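Local coordinates for WbbZ protein (Klebsiella pneumoniae subsp. pneumoniae NTUH-K2044, PDB 6X1L) that is of unknown function but belongs to the polysaccharide pyruvyl transferase family and may act in building or modifying a cell-surface glycan, at residues A[111-116]-A[120-125]; A[131-136]-A[142-147]. All coordinates share one frame; numbering follows the deposited sequence.

Contact 1: residues A[111-116]-A[120-125]; sequences DLFINN and FVVFCR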
ATOM      1  N   ASP A 111      19.569  -9.411  29.255  1.00 67.30           N
ATOM      2  CA  ASP A 111      21.019  -9.378  29.095  1.00 66.36           C
ATOM      3  C   ASP A 111      21.459  -8.222  28.204  1.00 64.30           C
ATOM      4  O   ASP A 111      22.507  -7.615  28.449  1.00 63.54           O
ATOM      5  CB  ASP A 111      21.510 -10.711  28.527  1.00 75.71           C
ATOM      6  CG  ASP A 111      23.027 -10.783  28.416  1.00 93.70           C
ATOM      7  OD1 ASP A 111      23.725 -10.042  29.142  1.00 98.19           O
ATOM      8  OD2 ASP A 111      23.523 -11.585  27.596  1.00101.02           O
ATOM      9  N   LEU A 112      20.672  -7.895  27.177  1.00 67.91           N
ATOM     10  CA  LEU A 112      21.049  -6.810  26.274  1.00 70.32           C
ATOM     11  C   LEU A 112      21.041  -5.462  26.985  1.00 68.05           C
ATOM     12  O   LEU A 112      21.945  -4.642  26.784  1.00 65.56           O
ATOM     13  CB  LEU A 112      20.113  -6.781  25.068  1.00 70.93           C
ATOM     14  CG  LEU A 112      20.421  -5.707  24.023  1.00 71.39           C
ATOM     15  CD1 LEU A 112      21.738  -6.002  23.320  1.00 73.20           C
ATOM     16  CD2 LEU A 112      19.284  -5.584  23.021  1.00 70.42           C
ATOM     17  N   PHE A 113      20.036  -5.212  27.825  1.00 62.78           N
ATOM     18  CA  PHE A 113      19.888  -3.888  28.415  1.00 60.18           C
ATOM     19  C   PHE A 113      20.741  -3.711  29.666  1.00 59.91           C
ATOM     20  O   PHE A 113      21.167  -2.588  29.958  1.00 61.76           O
ATOM     21  CB  PHE A 113      18.413  -3.612  28.705  1.00 52.38           C
ATOM     22  CG  PHE A 113      17.588  -3.454  27.462  1.00 59.94           C
ATOM     23  CD1 PHE A 113      17.525  -2.232  26.809  1.00 64.01           C
ATOM     24  CD2 PHE A 113      16.905  -4.532  26.924  1.00 59.84           C
ATOM     25  CE1 PHE A 113      16.780  -2.086  25.651  1.00 69.66           C
ATOM     26  CE2 PHE A 113      16.158  -4.392  25.765  1.00 61.72           C
ATOM     27  CZ  PHE A 113      16.096  -3.167  25.130  1.00 61.10           C
ATOM     28  N   ILE A 114      21.016  -4.791  30.401  1.00 56.75           N
ATOM     29  CA  ILE A 114      21.901  -4.680  31.560  1.00 60.97           C
ATOM     30  C   ILE A 114      23.334  -4.417  31.115  1.00 67.14           C
ATOM     31  O   ILE A 114      24.028  -3.566  31.683  1.00 68.92           O
ATOM     32  CB  ILE A 114      21.797  -5.941  32.435  1.00 59.74           C
ATOM     33  CG1 ILE A 114      20.431  -5.996  33.120  1.00 65.79           C
ATOM     34  CG2 ILE A 114      22.929  -5.986  33.465  1.00 62.42           C
ATOM     35  CD1 ILE A 114      20.110  -7.332  33.755  1.00 67.60           C
ATOM     36  N   ASN A 115      23.799  -5.120  30.082  1.00 73.45           N
ATOM     37  CA  ASN A 115      25.193  -5.014  29.670  1.00 79.43           C
ATOM     38  C   ASN A 115      25.476  -3.821  28.764  1.00 74.62           C
ATOM     39  O   ASN A 115      26.646  -3.571  28.454  1.00 75.25           O
ATOM     40  CB  ASN A 115      25.633  -6.307  28.979  1.00 87.55           C
ATOM     41  CG  ASN A 115      25.930  -7.419  29.966  1.00 97.95           C
ATOM     42  OD1 ASN A 115      26.463  -7.177  31.050  1.00 99.11           O
ATOM     43  ND2 ASN A 115      25.583  -8.646  29.598  1.00104.33           N
ATOM     44  N   ASN A 116      24.454  -3.076  28.339  1.00 69.30           N
ATOM     45  CA  ASN A 116      24.653  -1.899  27.501  1.00 62.51           C
ATOM     46  C   ASN A 116      24.016  -0.664  28.129  1.00 60.56           C
ATOM     47  O   ASN A 116      23.625   0.268  27.420  1.00 66.22           O
ATOM     48  CB  ASN A 116      24.096  -2.126  26.094  1.00 73.30           C
ATOM     49  CG  ASN A 116      24.698  -3.342  25.418  1.00 73.65           C
ATOM     50  OD1 ASN A 116      25.822  -3.296  24.918  1.00 80.46           O
ATOM     51  ND2 ASN A 116      23.951  -4.440  25.400  1.00 66.87           N
ATOM     52  N   PHE A 120      22.628   2.935  26.092  1.00 60.56           N
ATOM     53  CA  PHE A 120      21.218   2.940  25.724  1.00 65.16           C
ATOM     54  C   PHE A 120      20.495   4.144  26.311  1.00 67.10           C
ATOM     55  O   PHE A 120      20.667   4.479  27.486  1.00 62.58           O
ATOM     56  CB  PHE A 120      20.525   1.665  26.209  1.00 61.95           C
ATOM     57  CG  PHE A 120      20.595   0.521  25.248  1.00 64.89           C
ATOM     58  CD1 PHE A 120      20.689   0.740  23.886  1.00 74.20           C
ATOM     59  CD2 PHE A 120      20.548  -0.782  25.710  1.00 64.12           C
ATOM     60  CE1 PHE A 120      20.743  -0.323  23.005  1.00 79.78           C
ATOM     61  CE2 PHE A 120      20.602  -1.847  24.837  1.00 67.73           C
ATOM     62  CZ  PHE A 120      20.701  -1.620  23.485  1.00 73.78           C
ATOM     63  N   VAL A 121      19.673   4.782  25.483  1.00 53.25           N
ATOM     64  CA  VAL A 121      18.654   5.718  25.938  1.00 54.49           C
ATOM     65  C   VAL A 121      17.329   5.162  25.437  1.00 56.05           C
ATOM     66  O   VAL A 121      17.094   5.105  24.222  1.00 55.52           O
ATOM     67  CB  VAL A 121      18.902   7.145  25.433  1.00 57.01           C
ATOM     68  CG1 VAL A 121      17.808   8.077  25.929  1.00 57.96           C
ATOM     69  CG2 VAL A 121      20.272   7.634  25.894  1.00 66.13           C
ATOM     70  N   VAL A 122      16.478   4.720  26.361  1.00 54.27           N
ATOM     71  CA  VAL A 122      15.314   3.905  26.029  1.00 54.84           C
ATOM     72  C   VAL A 122      14.052   4.731  26.224  1.00 55.69           C
ATOM     73  O   VAL A 122      13.786   5.225  27.325  1.00 50.85           O
ATOM     74  CB  VAL A 122      15.252   2.625  26.875  1.00 55.70           C
ATOM     75  CG1 VAL A 122      14.124   1.729  26.374  1.00 54.57           C
ATOM     76  CG2 VAL A 122      16.583   1.896  26.841  1.00 49.31           C
ATOM     77  N   PHE A 123      13.257   4.855  25.163  1.00 53.10           N
ATOM     78  CA  PHE A 123      11.937   5.461  25.249  1.00 54.56           C
ATOM     79  C   PHE A 123      10.895   4.352  25.215  1.00 52.12           C
ATOM     80  O   PHE A 123      10.897   3.519  24.301  1.00 50.25           O
ATOM     81  CB  PHE A 123      11.717   6.463  24.116  1.00 60.25           C
ATOM     82  CG  PHE A 123      12.540   7.709  24.253  1.00 55.81           C
ATOM     83  CD1 PHE A 123      12.043   8.811  24.927  1.00 57.87           C
ATOM     84  CD2 PHE A 123      13.818   7.771  23.723  1.00 56.02           C
ATOM     85  CE1 PHE A 123      12.804   9.957  25.069  1.00 61.55           C
ATOM     86  CE2 PHE A 123      14.584   8.912  23.859  1.00 65.17           C
ATOM     87  CZ  PHE A 123      14.077  10.007  24.534  1.00 63.59           C
ATOM     88  N   CYS A 124      10.015   4.343  26.211  1.00 50.83           N
ATOM     89  CA  CYS A 124       9.007   3.311  26.385  1.00 49.06           C
ATOM     90  C   CYS A 124       7.634   3.882  26.060  1.00 55.24           C
ATOM     91  O   CYS A 124       7.295   4.989  26.494  1.00 53.15           O
ATOM     92  CB  CYS A 124       9.030   2.774  27.817  1.00 52.09           C
ATOM     93  SG  CYS A 124      10.704   2.453  28.430  1.00 57.57           S
ATOM     94  N   ARG A 125       6.842   3.128  25.299  1.00 45.32           N
ATOM     95  CA  ARG A 125       5.539   3.605  24.862  1.00 49.59           C
ATOM     96  C   ARG A 125       4.394   3.116  25.745  1.00 52.75           C
ATOM     97  O   ARG A 125       3.229   3.358  25.415  1.00 54.97           O
ATOM     98  CB  ARG A 125       5.290   3.217  23.398  1.00 44.99           C
ATOM     99  CG  ARG A 125       5.155   1.731  23.134  1.00 44.81           C
ATOM    100  CD  ARG A 125       4.992   1.479  21.628  1.00 44.73           C
ATOM    101  NE  ARG A 125       4.729   0.075  21.335  1.00 48.69           N
ATOM    102  CZ  ARG A 125       4.612  -0.419  20.106  1.00 52.25           C
ATOM    103  NH1 ARG A 125       4.745   0.379  19.054  1.00 47.57           N
ATOM    104  NH2 ARG A 125       4.369  -1.711  19.930  1.00 49.32           N
TER
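N116 and F120 bring their backbones together where helix 110-115 gives way to strand 120-124, CA to CA 6.2 Å, the axes of helix 111-115 and strand 120-124 lying 126° apart and 10.1 Å from each other at closest. The turn links the helix to the strand that completes the beta-alpha-beta unit begun by strand 98-104, part of a parallel, Rossmann-like sheet in keeping with the GT-B clan of the family. One backbone bond closes it: F120 N donates to N116 O at 3.1 Å.

F120 contributes the largest single share of the buried surface. Its ring turns back toward the helix, with CE2 3.7 Å from the backbone O of L112. F113 meets it obliquely, with ring planes 40° apart and centroids 5.1 Å apart; CD1 of F113 comes within 3.5 Å of CD2 of F120. L112, its CG anti to the backbone N (chi1 -179°), brings CG to the edge of the F120 ring, in its plane. CB of N116 lies against CE2 and CD2 of the same ring, so three residues of 111-116 contact it. I89 and V99 also touch F120, placing its ring between helix 84-92 and the sheet.

The N116 amide folds back toward the helix, but the modelled 2.4 Å between its ND2 and the backbone O of L112 is too short to trust in detail. Farther along the strand, V122 extends CG2 to F113 CE1, a looser apolar contact at 4.2 Å.

Contact 2: residues A[131-136]-A[142-147]; sequences DYIKSL and KNVFIT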
ATOM      1  N   ASP A 131       8.369   0.281  33.471  1.00 57.36           N
ATOM      2  CA  ASP A 131       8.703  -0.314  34.762  1.00 59.27           C
ATOM      3  C   ASP A 131       9.721  -1.435  34.613  1.00 57.31           C
ATOM      4  O   ASP A 131      10.539  -1.650  35.512  1.00 57.76           O
ATOM      5  CB  ASP A 131       7.442  -0.832  35.451  1.00 59.71           C
ATOM      6  CG  ASP A 131       6.506   0.283  35.859  1.00 64.57           C
ATOM      7  OD1 ASP A 131       6.957   1.444  35.912  1.00 69.62           O
ATOM      8  OD2 ASP A 131       5.322  -0.003  36.132  1.00 71.82           O
ATOM      9  N   TYR A 132       9.695  -2.151  33.489  1.00 52.19           N
ATOM     10  CA  TYR A 132      10.680  -3.200  33.261  1.00 52.80           C
ATOM     11  C   TYR A 132      12.081  -2.615  33.117  1.00 59.21           C
ATOM     12  O   TYR A 132      13.008  -3.016  33.835  1.00 57.47           O
ATOM     13  CB  TYR A 132      10.290  -4.016  32.025  1.00 56.70           C
ATOM     14  CG  TYR A 132      11.389  -4.912  31.501  1.00 56.98           C
ATOM     15  CD1 TYR A 132      12.100  -5.749  32.352  1.00 54.02           C
ATOM     16  CD2 TYR A 132      11.701  -4.933  30.148  1.00 53.16           C
ATOM     17  CE1 TYR A 132      13.102  -6.565  31.872  1.00 59.04           C
ATOM     18  CE2 TYR A 132      12.695  -5.747  29.659  1.00 53.08           C
ATOM     19  CZ  TYR A 132      13.393  -6.563  30.523  1.00 56.60           C
ATOM     20  OH  TYR A 132      14.387  -7.375  30.033  1.00 58.61           O
ATOM     21  N   ILE A 133      12.252  -1.652  32.208  1.00 53.48           N
ATOM     22  CA  ILE A 133      13.577  -1.079  31.973  1.00 58.20           C
ATOM     23  C   ILE A 133      14.105  -0.407  33.234  1.00 59.96           C
ATOM     24  O   ILE A 133      15.274  -0.578  33.600  1.00 58.49           O
ATOM     25  CB  ILE A 133      13.542  -0.094  30.790  1.00 60.80           C
ATOM     26  CG1 ILE A 133      13.083  -0.802  29.513  1.00 58.38           C
ATOM     27  CG2 ILE A 133      14.914   0.532  30.590  1.00 60.02           C
ATOM     28  CD1 ILE A 133      13.973  -1.957  29.104  1.00 59.29           C
ATOM     29  N   LYS A 134      13.262   0.372  33.914  1.00 56.10           N
ATOM     30  CA  LYS A 134      13.715   1.019  35.138  1.00 54.86           C
ATOM     31  C   LYS A 134      14.025   0.008  36.234  1.00 59.54           C
ATOM     32  O   LYS A 134      14.821   0.313  37.129  1.00 58.65           O
ATOM     33  CB  LYS A 134      12.678   2.035  35.627  1.00 62.46           C
ATOM     34  CG  LYS A 134      11.575   1.461  36.504  1.00 70.65           C
ATOM     35  CD  LYS A 134      10.620   2.556  36.965  1.00 78.88           C
ATOM     36  CE  LYS A 134       9.592   2.018  37.950  1.00 90.16           C
ATOM     37  NZ  LYS A 134       8.672   3.083  38.446  1.00 96.12           N
ATOM     38  N   SER A 135      13.433  -1.188  36.180  1.00 58.54           N
ATOM     39  CA  SER A 135      13.782  -2.218  37.152  1.00 68.06           C
ATOM     40  C   SER A 135      15.177  -2.771  36.903  1.00 69.54           C
ATOM     41  O   SER A 135      15.793  -3.306  37.829  1.00 65.17           O
ATOM     42  CB  SER A 135      12.751  -3.349  37.131  1.00 61.15           C
ATOM     43  OG  SER A 135      12.958  -4.239  36.050  1.00 56.71           O
ATOM     44  N   LEU A 136      15.688  -2.644  35.675  1.00 63.71           N
ATOM     45  CA  LEU A 136      17.052  -3.026  35.326  1.00 65.86           C
ATOM     46  C   LEU A 136      18.061  -1.951  35.700  1.00 72.12           C
ATOM     47  O   LEU A 136      19.145  -1.887  35.104  1.00 79.07           O
ATOM     48  CB  LEU A 136      17.141  -3.360  33.832  1.00 62.99           C
ATOM     49  CG  LEU A 136      16.191  -4.444  33.340  1.00 67.54           C
ATOM     50  CD1 LEU A 136      16.360  -4.700  31.846  1.00 69.85           C
ATOM     51  CD2 LEU A 136      16.411  -5.715  34.133  1.00 71.14           C
ATOM     52  N   LYS A 142      16.841  10.127  32.602  1.00 67.98           N
ATOM     53  CA  LYS A 142      18.234  10.224  32.179  1.00 61.10           C
ATOM     54  C   LYS A 142      18.522   9.276  31.019  1.00 62.62           C
ATOM     55  O   LYS A 142      18.993   9.707  29.961  1.00 66.95           O
ATOM     56  CB  LYS A 142      19.179   9.939  33.351  1.00 72.08           C
ATOM     57  CG  LYS A 142      20.644   9.937  32.945  1.00 79.77           C
ATOM     58  CD  LYS A 142      21.565  10.021  34.145  1.00 86.47           C
ATOM     59  CE  LYS A 142      23.015  10.170  33.708  1.00 89.30           C
ATOM     60  NZ  LYS A 142      23.902  10.513  34.856  1.00 98.30           N
ATOM     61  N   ASN A 143      18.251   7.981  31.200  1.00 60.44           N
ATOM     62  CA  ASN A 143      18.433   7.018  30.123  1.00 60.77           C
ATOM     63  C   ASN A 143      17.220   6.114  29.930  1.00 57.06           C
ATOM     64  O   ASN A 143      17.296   5.155  29.155  1.00 56.27           O
ATOM     65  CB  ASN A 143      19.693   6.169  30.348  1.00 58.26           C
ATOM     66  CG  ASN A 143      19.695   5.473  31.690  1.00 66.95           C
ATOM     67  OD1 ASN A 143      18.787   5.658  32.500  1.00 75.68           O
ATOM     68  ND2 ASN A 143      20.715   4.657  31.931  1.00 67.14           N
ATOM     69  N   VAL A 144      16.109   6.381  30.613  1.00 57.43           N
ATOM     70  CA  VAL A 144      14.842   5.718  30.320  1.00 58.80           C
ATOM     71  C   VAL A 144      13.724   6.741  30.477  1.00 60.45           C
ATOM     72  O   VAL A 144      13.716   7.521  31.434  1.00 56.45           O
ATOM     73  CB  VAL A 144      14.600   4.476  31.204  1.00 51.70           C
ATOM     74  CG1 VAL A 144      14.556   4.838  32.688  1.00 54.59           C
ATOM     75  CG2 VAL A 144      13.323   3.760  30.776  1.00 53.19           C
ATOM     76  N   PHE A 145      12.808   6.762  29.508  1.00 60.59           N
ATOM     77  CA  PHE A 145      11.705   7.710  29.467  1.00 62.71           C
ATOM     78  C   PHE A 145      10.451   6.981  29.006  1.00 58.37           C
ATOM     79  O   PHE A 145      10.519   5.911  28.394  1.00 58.81           O
ATOM     80  CB  PHE A 145      11.973   8.884  28.509  1.00 62.85           C
ATOM     81  CG  PHE A 145      13.265   9.605  28.757  1.00 64.83           C
ATOM     82  CD1 PHE A 145      13.280  10.810  29.440  1.00 62.18           C
ATOM     83  CD2 PHE A 145      14.466   9.093  28.286  1.00 60.04           C
ATOM     84  CE1 PHE A 145      14.463  11.482  29.659  1.00 62.55           C
ATOM     85  CE2 PHE A 145      15.655   9.761  28.510  1.00 59.48           C
ATOM     86  CZ  PHE A 145      15.652  10.955  29.196  1.00 62.47           C
ATOM     87  N   ILE A 146       9.298   7.584  29.281  1.00 61.13           N
ATOM     88  CA  ILE A 146       8.014   7.045  28.855  1.00 62.12           C
ATOM     89  C   ILE A 146       7.262   8.130  28.095  1.00 60.90           C
ATOM     90  O   ILE A 146       7.234   9.292  28.518  1.00 57.30           O
ATOM     91  CB  ILE A 146       7.186   6.525  30.048  1.00 62.30           C
ATOM     92  CG1 ILE A 146       5.863   5.923  29.565  1.00 68.16           C
ATOM     93  CG2 ILE A 146       6.945   7.625  31.073  1.00 63.89           C
ATOM     94  CD1 ILE A 146       5.158   5.091  30.610  1.00 69.90           C
ATOM     95  N   THR A 147       6.669   7.755  26.965  1.00 59.07           N
ATOM     96  CA  THR A 147       5.906   8.694  26.155  1.00 57.25           C
ATOM     97  C   THR A 147       5.096   7.886  25.151  1.00 54.71           C
ATOM     98  O   THR A 147       5.271   6.673  25.019  1.00 56.16           O
ATOM     99  CB  THR A 147       6.823   9.715  25.467  1.00 62.19           C
ATOM    100  OG1 THR A 147       6.036  10.694  24.778  1.00 70.40           O
ATOM    101  CG2 THR A 147       7.767   9.030  24.494  1.00 57.57           C
TER
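I133 and V144 meet through methyl groups that their first torsions set anti to the backbone nitrogens: CG2 of I133, whose CG1 has a chi1 of -60°, and CG2 of V144, whose chi1 of 61° leaves CG1 between N and the carbonyl carbon. The pair joins helix 127-135 to strand 144-146, the last two elements of a beta-alpha-beta unit that starts with strand 120-124. Strand 144-146 is outermost in the six-stranded parallel sheet of this chain.

The two side chains meet at a slant, and their CG2 methyls touch at 3.6 Å. V144 CG2 also lies 3.9 Å from CB of I133, so the valine methyl rests against the branch point of the isoleucine as well as its methyl. CD1 of I133, by contrast, points off from the strand. Y138, in the intervening loop, touches both residues, and F130, earlier on the helix, packs on V144 too.

At the solvent-exposed margin, K134 adds a marginal contact from CB to V144 CG1 at 4.5 Å. Beyond CB the lysine chain runs extended away from the strand, taking the ammonium back along the helix to D131, whose OD1 forms a salt bridge with NZ at 3.5 Å. Nearby, S135 OG donates a hydrogen bond to the backbone O of Y132, 2.5 Å away and 15° from the carbonyl plane.

From the N terminus, the chain leaves strand 98-104, runs through helix 110-115 and closes contact 1 across residues 117-119, on the way into strand 120-124. That strand leads directly into helix 127-135, and contact 2 then closes across the loop that leads into strand 144-146. The contacts are in series, neither nested nor crossed, each tying a helix to the strand that follows it. They share the sheet: strands 120-124 and 144-146 are parallel neighbours, with probable hydrogen bonds from F145 N to V122 O and from C124 N to F145 O. Y138, which also touches F120, bridges the two contacts, whose centres lie about 8 Å apart.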